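Matching sites in beta-agarase from Persicobacter, a protein that probably hydrolyses the beta-1,4-galactosidic linkages of agarose and releases neoagarobiose, as a beta-agarase of glycoside hydrolase family 16 (PDB 6AII (chain A, 1.63 Å), residues Y116-E121 and V221-P226), and in its relative agarase from Microbulbifer thermotolerans (PDB 3WZ1 (chain B, 1.60 Å), residues Y100-E105 and V191-P196). Both blocks share one frame: the second was fitted to the first on N, CA, C and O of the twelve residues, RMSD 0.27 Å. Numbering follows each deposited sequence.

Structure 1 (6AII); sequences YPVFVE and VYWKDP.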
loop_
_atom_site.group_PDB
_atom_site.type_symbol
_atom_site.label_atom_id
_atom_site.label_comp_id
_atom_site.label_asym_id
_atom_site.label_seq_id
_atom_site.Cartn_x
_atom_site.Cartn_y
_atom_site.Cartn_z
ATOM N N TYR A 116 14.046 -0.131 9.994
ATOM C CA TYR A 116 13.719 0.481 11.252
ATOM C C TYR A 116 14.990 1.123 11.832
ATOM O O TYR A 116 16.071 0.578 11.583
ATOM C CB TYR A 116 13.214 -0.531 12.282
ATOM C CG TYR A 116 14.253 -1.464 12.860
ATOM C CD1 TYR A 116 14.625 -2.586 12.172
ATOM C CD2 TYR A 116 14.953 -1.112 13.998
ATOM C CE1 TYR A 116 15.649 -3.404 12.635
ATOM C CE2 TYR A 116 15.985 -1.915 14.463
ATOM C CZ TYR A 116 16.315 -3.057 13.783
ATOM O OH TYR A 116 17.321 -3.914 14.217
ATOM N N PRO A 117 14.856 2.148 12.632
ATOM C CA PRO A 117 13.693 3.007 12.877
ATOM C C PRO A 117 13.443 3.923 11.667
ATOM O O PRO A 117 14.328 4.671 11.132
ATOM C CB PRO A 117 13.995 3.796 14.168
ATOM C CG PRO A 117 15.504 3.916 14.147
ATOM C CD PRO A 117 16.027 2.738 13.342
ATOM N N VAL A 118 12.215 3.897 11.135
ATOM C CA VAL A 118 11.924 4.711 9.957
ATOM C C VAL A 118 10.426 5.026 9.878
ATOM O O VAL A 118 9.622 4.189 10.238
ATOM C CB VAL A 118 12.367 3.993 8.690
ATOM C CG1 VAL A 118 11.656 2.663 8.512
ATOM C CG2 VAL A 118 12.243 4.848 7.439
ATOM N N PHE A 119 10.120 6.213 9.420
ATOM C CA PHE A 119 8.730 6.641 9.190
ATOM C C PHE A 119 8.567 6.787 7.675
ATOM O O PHE A 119 9.362 7.541 6.995
ATOM C CB PHE A 119 8.409 7.928 9.942
ATOM C CG PHE A 119 7.024 8.432 9.625
ATOM C CD1 PHE A 119 5.927 7.924 10.293
ATOM C CD2 PHE A 119 6.824 9.480 8.734
ATOM C CE1 PHE A 119 4.651 8.391 10.005
ATOM C CE2 PHE A 119 5.539 9.946 8.458
ATOM C CZ PHE A 119 4.464 9.411 9.092
ATOM N N VAL A 120 7.531 6.134 7.078
ATOM C CA VAL A 120 7.299 6.172 5.652
ATOM C C VAL A 120 5.856 6.663 5.434
ATOM O O VAL A 120 4.969 6.030 6.013
ATOM C CB VAL A 120 7.460 4.771 5.022
ATOM C CG1 VAL A 120 7.142 4.779 3.533
ATOM C CG2 VAL A 120 8.869 4.223 5.299
ATOM N N GLU A 121 5.657 7.632 4.587
ATOM C CA GLU A 121 4.290 8.180 4.397
ATOM C C GLU A 121 4.124 8.601 2.954
ATOM O O GLU A 121 5.028 9.191 2.335
ATOM C CB GLU A 121 4.071 9.355 5.321
ATOM C CG GLU A 121 2.647 9.874 5.426
ATOM C CD GLU A 121 2.576 11.023 6.427
ATOM O OE1 GLU A 121 3.448 11.947 6.313
ATOM O OE2 GLU A 121 1.609 11.061 7.234
ATOM N N VAL A 221 3.489 4.755 8.056
ATOM C CA VAL A 221 3.829 3.794 9.135
ATOM C C VAL A 221 5.132 4.238 9.786
ATOM O O VAL A 221 6.030 4.646 9.064
ATOM C CB VAL A 221 3.928 2.361 8.609
ATOM C CG1 VAL A 221 5.104 2.163 7.672
ATOM C CG2 VAL A 221 4.032 1.344 9.726
ATOM N N TYR A 222 5.173 4.117 11.114
ATOM C CA TYR A 222 6.416 4.217 11.847
ATOM C C TYR A 222 6.819 2.783 12.193
ATOM O O TYR A 222 6.204 2.142 13.031
ATOM C CB TYR A 222 6.264 5.086 13.101
ATOM C CG TYR A 222 7.511 5.282 13.952
ATOM C CD1 TYR A 222 8.773 5.155 13.384
ATOM C CD2 TYR A 222 7.394 5.653 15.281
ATOM C CE1 TYR A 222 9.910 5.374 14.156
ATOM C CE2 TYR A 222 8.529 5.908 16.045
ATOM C CZ TYR A 222 9.770 5.750 15.476
ATOM O OH TYR A 222 10.954 5.977 16.154
ATOM N N TRP A 223 7.851 2.314 11.516
ATOM C CA TRP A 223 8.464 1.064 11.831
ATOM C C TRP A 223 9.602 1.357 12.838
ATOM O O TRP A 223 10.682 1.736 12.417
ATOM C CB TRP A 223 8.966 0.397 10.562
ATOM C CG TRP A 223 9.709 -0.902 10.686
ATOM C CD1 TRP A 223 9.816 -1.732 11.772
ATOM C CD2 TRP A 223 10.535 -1.460 9.644
ATOM N NE1 TRP A 223 10.593 -2.820 11.411
ATOM C CE2 TRP A 223 11.080 -2.652 10.150
ATOM C CE3 TRP A 223 10.793 -1.079 8.304
ATOM C CZ2 TRP A 223 11.918 -3.461 9.352
ATOM C CZ3 TRP A 223 11.624 -1.875 7.538
ATOM C CH2 TRP A 223 12.155 -3.062 8.065
ATOM N N LYS A 224 9.242 1.299 14.083
ATOM C CA LYS A 224 10.049 1.884 15.160
ATOM C C LYS A 224 11.189 0.917 15.563
ATOM O O LYS A 224 12.381 1.315 15.698
ATOM C CB LYS A 224 9.181 2.204 16.360
ATOM C CG LYS A 224 9.976 2.684 17.554
ATOM C CD LYS A 224 9.056 3.143 18.674
ATOM C CE LYS A 224 9.765 3.617 19.921
ATOM N NZ LYS A 224 8.734 4.140 20.847
ATOM N N ASP A 225 10.830 -0.351 15.673
ATOM C CA ASP A 225 11.769 -1.403 16.060
ATOM C C ASP A 225 11.170 -2.715 15.572
ATOM O O ASP A 225 10.058 -2.732 14.998
ATOM C CB ASP A 225 12.082 -1.362 17.572
ATOM C CG ASP A 225 10.954 -1.689 18.524
ATOM O OD1 ASP A 225 10.360 -2.772 18.398
ATOM O OD2 ASP A 225 10.645 -0.835 19.371
ATOM N N PRO A 226 11.905 -3.824 15.716
ATOM C CA PRO A 226 11.447 -5.040 15.116
ATOM C C PRO A 226 10.126 -5.564 15.697
ATOM O O PRO A 226 9.556 -6.434 15.048
ATOM C CB PRO A 226 12.603 -6.056 15.328
ATOM C CG PRO A 226 13.801 -5.125 15.406
ATOM C CD PRO A 226 13.296 -3.974 16.227
#
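W223 chi1 (177°, CG anti to N) lays its five-membered ring under CB of Y116, 3.5 Å from the centroid. Y116 chi1 (72°, CG between N and the carbonyl carbon) carries its ring to P226, which lies over one face, CG 3.6 Å from CZ of Y116. On the same side of the sheet as W223, V120 CB lies 4.3 Å from V221 O. On the opposite side, F119 CD1 lies 3.5 Å from V221 O. K224 is fully extended. Its CB stands over one face of the Y222 ring. Backbone hydrogen bonds of the antiparallel pair join V118 to W223 and V120 to V221. They pair strands 118-125 and 217-225 within one sheet, consistent with the beta-jelly roll of this family.

Structure 2 (3WZ1); sequences YPVYME and VYWRDP.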
loop_
_atom_site.group_PDB
_atom_site.type_symbol
_atom_site.label_atom_id
_atom_site.label_comp_id
_atom_site.label_asym_id
_atom_site.label_seq_id
_atom_site.Cartn_x
_atom_site.Cartn_y
_atom_site.Cartn_z
ATOM N N TYR B 100 14.423 -0.044 9.994
ATOM C CA TYR B 100 13.952 0.622 11.204
ATOM C C TYR B 100 15.148 1.257 11.915
ATOM O O TYR B 100 16.274 0.796 11.748
ATOM C CB TYR B 100 13.259 -0.358 12.145
ATOM C CG TYR B 100 14.209 -1.303 12.848
ATOM C CD1 TYR B 100 14.856 -0.911 14.010
ATOM C CD2 TYR B 100 14.459 -2.581 12.360
ATOM C CE1 TYR B 100 15.734 -1.756 14.661
ATOM C CE2 TYR B 100 15.369 -3.419 12.990
ATOM C CZ TYR B 100 15.989 -2.997 14.158
ATOM O OH TYR B 100 16.858 -3.843 14.840
ATOM N N PRO B 101 14.913 2.327 12.679
ATOM C CA PRO B 101 13.671 3.070 12.793
ATOM C C PRO B 101 13.474 4.009 11.607
ATOM O O PRO B 101 14.418 4.684 11.172
ATOM C CB PRO B 101 13.861 3.887 14.075
ATOM C CG PRO B 101 15.347 4.107 14.148
ATOM C CD PRO B 101 15.992 2.907 13.502
ATOM N N VAL B 102 12.246 4.061 11.100
ATOM C CA VAL B 102 11.950 4.915 9.978
ATOM C C VAL B 102 10.460 5.189 9.906
ATOM O O VAL B 102 9.662 4.293 10.168
ATOM C CB VAL B 102 12.462 4.283 8.648
ATOM C CG1 VAL B 102 11.774 2.946 8.371
ATOM C CG2 VAL B 102 12.312 5.247 7.481
ATOM N N TYR B 103 10.105 6.432 9.582
ATOM C CA TYR B 103 8.708 6.794 9.299
ATOM C C TYR B 103 8.534 6.831 7.792
ATOM O O TYR B 103 9.304 7.488 7.111
ATOM C CB TYR B 103 8.345 8.165 9.902
ATOM C CG TYR B 103 6.922 8.579 9.634
ATOM C CD1 TYR B 103 5.861 7.975 10.311
ATOM C CD2 TYR B 103 6.621 9.549 8.674
ATOM C CE1 TYR B 103 4.551 8.332 10.064
ATOM C CE2 TYR B 103 5.306 9.892 8.413
ATOM C CZ TYR B 103 4.277 9.277 9.103
ATOM O OH TYR B 103 2.964 9.625 8.856
ATOM N N MET B 104 7.520 6.131 7.286
ATOM C CA MET B 104 7.325 5.926 5.842
ATOM C C MET B 104 5.894 6.318 5.496
ATOM O O MET B 104 4.966 5.749 6.062
ATOM C CB MET B 104 7.540 4.446 5.508
ATOM C CG MET B 104 8.779 3.862 6.153
ATOM S SD MET B 104 9.073 2.098 5.779
ATOM C CE MET B 104 7.677 1.337 6.572
ATOM N N GLU B 105 5.719 7.264 4.573
ATOM C CA GLU B 105 4.398 7.852 4.331
ATOM C C GLU B 105 4.160 8.136 2.868
ATOM O O GLU B 105 5.065 8.599 2.166
ATOM C CB GLU B 105 4.278 9.141 5.136
ATOM C CG GLU B 105 2.888 9.765 5.143
ATOM C CD GLU B 105 2.956 11.181 5.645
ATOM O OE1 GLU B 105 3.323 12.070 4.835
ATOM O OE2 GLU B 105 2.607 11.369 6.794
ATOM N N VAL B 191 3.463 4.815 8.261
ATOM C CA VAL B 191 3.804 3.911 9.361
ATOM C C VAL B 191 5.125 4.345 9.980
ATOM O O VAL B 191 6.084 4.677 9.267
ATOM C CB VAL B 191 3.879 2.435 8.905
ATOM C CG1 VAL B 191 4.403 1.511 10.010
ATOM C CG2 VAL B 191 2.514 1.950 8.473
ATOM N N TYR B 192 5.158 4.347 11.317
ATOM C CA TYR B 192 6.422 4.385 12.020
ATOM C C TYR B 192 6.826 2.958 12.289
ATOM O O TYR B 192 6.220 2.276 13.128
ATOM C CB TYR B 192 6.351 5.171 13.324
ATOM C CG TYR B 192 7.702 5.373 14.014
ATOM C CD1 TYR B 192 8.905 5.294 13.315
ATOM C CD2 TYR B 192 7.762 5.689 15.369
ATOM C CE1 TYR B 192 10.121 5.494 13.941
ATOM C CE2 TYR B 192 8.966 5.918 15.989
ATOM C CZ TYR B 192 10.142 5.810 15.278
ATOM O OH TYR B 192 11.365 6.042 15.918
ATOM N N TRP B 193 7.824 2.503 11.531
ATOM C CA TRP B 193 8.461 1.223 11.763
ATOM C C TRP B 193 9.580 1.511 12.755
ATOM O O TRP B 193 10.701 1.859 12.376
ATOM C CB TRP B 193 8.978 0.669 10.449
ATOM C CG TRP B 193 9.758 -0.610 10.491
ATOM C CD1 TRP B 193 9.772 -1.556 11.470
ATOM C CD2 TRP B 193 10.610 -1.090 9.450
ATOM N NE1 TRP B 193 10.600 -2.600 11.112
ATOM C CE2 TRP B 193 11.147 -2.325 9.878
ATOM C CE3 TRP B 193 10.989 -0.582 8.193
ATOM C CZ2 TRP B 193 12.009 -3.061 9.083
ATOM C CZ3 TRP B 193 11.870 -1.295 7.427
ATOM C CH2 TRP B 193 12.365 -2.535 7.868
ATOM N N ARG B 194 9.246 1.409 14.041
ATOM C CA ARG B 194 10.145 1.832 15.117
ATOM C C ARG B 194 11.237 0.823 15.419
ATOM O O ARG B 194 12.400 1.199 15.585
ATOM C CB ARG B 194 9.367 2.129 16.395
ATOM C CG ARG B 194 10.204 2.760 17.501
ATOM C CD ARG B 194 9.362 2.878 18.761
ATOM N NE ARG B 194 9.246 1.590 19.436
ATOM C CZ ARG B 194 8.480 1.353 20.487
ATOM N NH1 ARG B 194 7.710 2.306 21.003
ATOM N NH2 ARG B 194 8.502 0.151 21.032
ATOM N N ASP B 195 10.843 -0.445 15.493
ATOM C CA ASP B 195 11.744 -1.545 15.802
ATOM C C ASP B 195 11.046 -2.823 15.347
ATOM O O ASP B 195 9.924 -2.759 14.842
ATOM C CB ASP B 195 12.132 -1.521 17.302
ATOM C CG ASP B 195 10.953 -1.689 18.234
ATOM O OD1 ASP B 195 10.249 -2.720 18.146
ATOM O OD2 ASP B 195 10.739 -0.793 19.085
ATOM N N PRO B 196 11.697 -3.988 15.472
ATOM C CA PRO B 196 11.119 -5.184 14.883
ATOM C C PRO B 196 9.784 -5.620 15.483
ATOM O O PRO B 196 9.136 -6.484 14.916
ATOM C CB PRO B 196 12.189 -6.253 15.159
ATOM C CG PRO B 196 13.465 -5.481 15.155
ATOM C CD PRO B 196 13.093 -4.203 15.869
#
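W193 chi1 (176°, CG anti to N) lays its five-membered ring under CB of Y100, 3.6 Å from the centroid. Y100 chi1 (73°, CG between N and the carbonyl carbon) carries its ring to P196, which lies over one face, CG 3.5 Å from CE2 of Y100. On the same side as W193, M104 CB lies 4.0 Å from V191 O. Its chi1 (-46°) and extended chi2 carry SD to the W193 ring edge, 4.1 Å from CE3, a Met-aromatic contact. On the opposite side, Y103 CD1 lies 3.5 Å from V191 O. Y103 OH donates to E105 OE2 (2.7 Å); R188 and R270 also hold E105. R194 CB stands over one face of the Y192 ring. R194 NE and NH2 both bond D195 OD2, a salt bridge. Backbone hydrogen bonds join V102 to W193 and M104 to V191.

What differs
Both structures hold the same antiparallel pair, and the comparable CA atoms coincide within the error. The backbone bonds between V118(A) and W223(A) and between V120(A) and V221(A) recur at V102(B) with W193(B) and M104(B) with V191(B). The side chains of V118(A), Y222(A), W223(A) and D225(A) keep their place.

F119(A) is exchanged for Y103(B). The rings overlay closely: CZ of F119(A) and CZ of Y103(B) are 0.2 Å apart after superposition. Both rings keep their touch on V221(A) O or V191(B) O. OH of Y103(B) is additional and bonds E105(B) OE2 at 2.7 Å. F119(A) has no polar atom to do this, and the side chain of E121(A) also lies differently from that of E105(B).

V120(A) is exchanged for M104(B). CG2 of V120(A) and CG of M104(B) are 0.9 Å apart after superposition. CG1 of V120(A) has no counterpart, while SD and CE of M104(B) reach further along the sheet. SD of M104(B) comes within 4.1 Å of CE3 of W193(B). In the other structure CG2 of V120(A) stays 6.4 Å from CE3 of W223(A). The methionine thus adds a side-chain contact between the strands, which may tighten the packing there.

The models differ at V221(A) and V191(B), with chi1 67° against 173°. The place of CG1 of V221(A) is left, but the side chains still touch W223(A) and V120(A), or W193(B) and M104(B).

At the exposed position K224(A)/R194(B), R194(B) makes a salt bridge that K224(A) lacks: NE and NH2 of R194(B) bond D195(B) OD2, whereas K224(A) NZ and D225(A) OD2 are 5.5 Å apart.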